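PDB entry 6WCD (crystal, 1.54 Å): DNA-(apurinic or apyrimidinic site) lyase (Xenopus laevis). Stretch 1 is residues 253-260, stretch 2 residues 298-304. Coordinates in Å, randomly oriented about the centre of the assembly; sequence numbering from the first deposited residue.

Stretch 1, residues 253-260: AFTCWCSA
Stretch 2 298-304: SDHCPVK

Two largely irregular segments of one chain, at least 40 residues apart in sequence wherever they touch, run nearly antiparallel: the direction from F254 to S259 makes 156° with that from D299 to V303. They are joined by a single beta bridge between C256 and H300, whose CA atoms lie 4.2 Å apart. On either side the backbones diverge, to 5.2 Å between the CA atoms of T255 and C301 and 5.8 Å between those of W257 and D299. Together the stretches bury 384 Å², much of it on D299, T255 and C301.

Two backbone hydrogen bonds flank the bridge. C301 N donates to T255 O at 2.9 Å, with an N-H...O angle of 151°, and W257 N donates to D299 O at 3.2 Å, almost straight at 171°. Thus the residues before and after C256 bond to the residues after and before H300, the pattern expected of antiparallel chains. T255 O also receives a CA-H...O contact from H300 CA at 3.0 Å. C256 (phi/psi -146/133), W257 (-140/138), H300 (-111/160) and C301 (-109/162) are extended, whereas T255 (-122/-5) and D299 (-83/-11) have psi near zero and bend the chain just before each bridge residue.

D299, the residue most covered by the other stretch, contributes through both backbone and side chain. Its CB points toward stretch 1 and comes 3.8 Å from S259 OG. With chi1 56° (p) and chi2 -9°, its carboxylate reaches a water that donates to OD2 at 2.9 Å; the same water is hydrogen-bonded to S259 OG at 2.6 Å. S259 uses rotamer m. Two small polar groups at this end can therefore be linked through solvent without touching directly.

T255, nearly as well covered, has a side chain suited to two environments. In rotamer p, its OG1 is hydrogen-bonded elsewhere in the structure, while its methyl CG2 packs 3.7 Å from V303 CG1, with V303 in rotamer m. A beta-branched residue can thus satisfy a polar group and still offer carbon to a buried neighbour.

C301, with chi1 69° (p), places its polarizable sulfur against aromatic carbon: SG lies 3.7 Å from W257 CH2, at the edge of the indole and 4.9 Å from the centroid of its six-membered ring. W257 (chi1 -51°, m; chi2 -99°) starts sideways from CA, but its long side chain brings the ring end nearer to stretch 2, and its NE1 is hydrogen-bonded elsewhere in the structure.

The bridge pair supplies a contrasting sulfur contact. C256 in rotamer t lays SG over a face of the H300 imidazole, 3.7 Å from the ring centroid and 17° off the normal; its CB makes a CH-pi contact 3.9 Å from the same centroid. H300 adopts chi1 -60° (m) and chi2 -128°, with ND1 hydrogen-bonded elsewhere in the structure. Within its own stretch, H300 N donates to S298 OG at 3.1 Å, a bond nearly straight at 174° that spans the two residues leading into the bridge.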

# COMPACT_ATOMS: atom_id res chain seq x y z
N ALA A 253 10.56 -3.55 -16.52
CA ALA A 253 9.94 -2.53 -15.73
C ALA A 253 9.91 -3.02 -14.28
O ALA A 253 8.87 -3.35 -13.73
CB ALA A 253 8.52 -2.28 -16.20
N PHE A 254 11.08 -3.01 -13.65
CA PHE A 254 11.19 -3.55 -12.31
C PHE A 254 11.11 -2.47 -11.24
O PHE A 254 11.30 -1.27 -11.51
CB PHE A 254 12.50 -4.32 -12.16
CG PHE A 254 12.69 -5.39 -13.24
CD1 PHE A 254 11.61 -6.15 -13.70
CD2 PHE A 254 13.93 -5.61 -13.77
CE1 PHE A 254 11.78 -7.12 -14.68
CE2 PHE A 254 14.12 -6.59 -14.74
CZ PHE A 254 13.04 -7.34 -15.18
N THR A 255 10.74 -2.88 -10.02
CA THR A 255 10.61 -1.97 -8.90
C THR A 255 11.49 -2.32 -7.72
O THR A 255 11.49 -1.59 -6.71
CB THR A 255 9.17 -1.89 -8.43
OG1 THR A 255 8.71 -3.15 -7.92
CG2 THR A 255 8.27 -1.42 -9.53
N CYS A 256 12.20 -3.45 -7.78
CA CYS A 256 12.94 -3.96 -6.64
C CYS A 256 14.19 -4.64 -7.12
O CYS A 256 14.12 -5.50 -8.02
CB CYS A 256 12.08 -4.92 -5.83
SG CYS A 256 12.93 -5.57 -4.32
N TRP A 257 15.34 -4.31 -6.47
CA TRP A 257 16.65 -4.88 -6.76
C TRP A 257 17.33 -5.10 -5.42
O TRP A 257 17.35 -4.19 -4.56
CB TRP A 257 17.51 -3.95 -7.62
CG TRP A 257 16.87 -3.41 -8.87
CD1 TRP A 257 17.02 -3.86 -10.12
CD2 TRP A 257 15.96 -2.30 -8.95
NE1 TRP A 257 16.28 -3.11 -11.00
CE2 TRP A 257 15.60 -2.15 -10.28
CE3 TRP A 257 15.43 -1.43 -7.99
CZ2 TRP A 257 14.75 -1.18 -10.71
CZ3 TRP A 257 14.56 -0.43 -8.44
CH2 TRP A 257 14.22 -0.33 -9.75
N CYS A 258 18.00 -6.23 -5.26
CA CYS A 258 18.64 -6.45 -3.98
C CYS A 258 19.77 -5.47 -3.72
O CYS A 258 20.42 -5.00 -4.62
CB CYS A 258 19.09 -7.89 -3.81
SG CYS A 258 20.41 -8.35 -4.97
N SER A 259 20.05 -5.21 -2.46
CA SER A 259 21.02 -4.17 -2.15
C SER A 259 22.41 -4.56 -2.60
O SER A 259 23.25 -3.69 -2.88
CB SER A 259 21.02 -3.88 -0.65
OG SER A 259 19.76 -3.33 -0.25
N ALA A 260 22.68 -5.85 -2.69
CA ALA A 260 24.05 -6.29 -2.86
C ALA A 260 24.41 -6.48 -4.33
O ALA A 260 23.55 -6.61 -5.20
CB ALA A 260 24.26 -7.61 -2.10
N SER A 298 16.06 3.67 -1.56
CA SER A 298 15.55 2.41 -1.09
C SER A 298 16.07 1.29 -1.99
O SER A 298 16.63 1.57 -3.07
CB SER A 298 14.01 2.46 -1.05
OG SER A 298 13.49 1.21 -0.73
N ASP A 299 15.79 0.07 -1.61
CA ASP A 299 16.03 -1.05 -2.49
C ASP A 299 14.87 -1.23 -3.50
O ASP A 299 14.94 -1.98 -4.37
CB ASP A 299 16.41 -2.35 -1.76
CG ASP A 299 15.41 -2.80 -0.71
OD1 ASP A 299 14.49 -2.10 -0.37
OD2 ASP A 299 15.64 -3.92 -0.24
N HIS A 300 13.76 -0.53 -3.28
CA HIS A 300 12.68 -0.46 -4.25
C HIS A 300 12.63 0.96 -4.80
O HIS A 300 13.08 1.91 -4.12
CB HIS A 300 11.30 -0.73 -3.64
CG HIS A 300 11.14 -2.07 -3.01
ND1 HIS A 300 10.08 -2.89 -3.36
CD2 HIS A 300 11.78 -2.69 -2.00
CE1 HIS A 300 10.12 -3.99 -2.61
NE2 HIS A 300 11.14 -3.90 -1.79
N CYS A 301 12.02 1.12 -5.95
CA CYS A 301 11.64 2.45 -6.41
C CYS A 301 10.13 2.63 -6.33
O CYS A 301 9.39 1.65 -6.24
CB CYS A 301 12.13 2.74 -7.82
SG CYS A 301 11.33 1.82 -9.12
N PRO A 302 9.64 3.86 -6.35
CA PRO A 302 8.20 4.07 -6.29
C PRO A 302 7.47 3.71 -7.57
O PRO A 302 8.06 3.61 -8.67
CB PRO A 302 8.07 5.59 -6.07
CG PRO A 302 9.42 6.04 -5.66
CD PRO A 302 10.39 5.10 -6.36
N VAL A 303 6.16 3.57 -7.42
CA VAL A 303 5.21 3.53 -8.53
C VAL A 303 4.20 4.66 -8.32
O VAL A 303 3.97 5.11 -7.20
CB VAL A 303 4.52 2.18 -8.66
CG1 VAL A 303 5.57 1.10 -8.94
CG2 VAL A 303 3.79 1.77 -7.38
N LYS A 304 3.66 5.18 -9.42
CA LYS A 304 2.82 6.38 -9.34
C LYS A 304 1.67 6.27 -10.33
O LYS A 304 1.85 5.87 -11.48
CB LYS A 304 3.67 7.63 -9.62
CG LYS A 304 2.94 8.96 -9.50
CD LYS A 304 3.95 10.12 -9.52
CE LYS A 304 3.24 11.40 -9.36
NZ LYS A 304 4.32 12.46 -9.33
O HOH W 1 18.11 -5.35 -0.35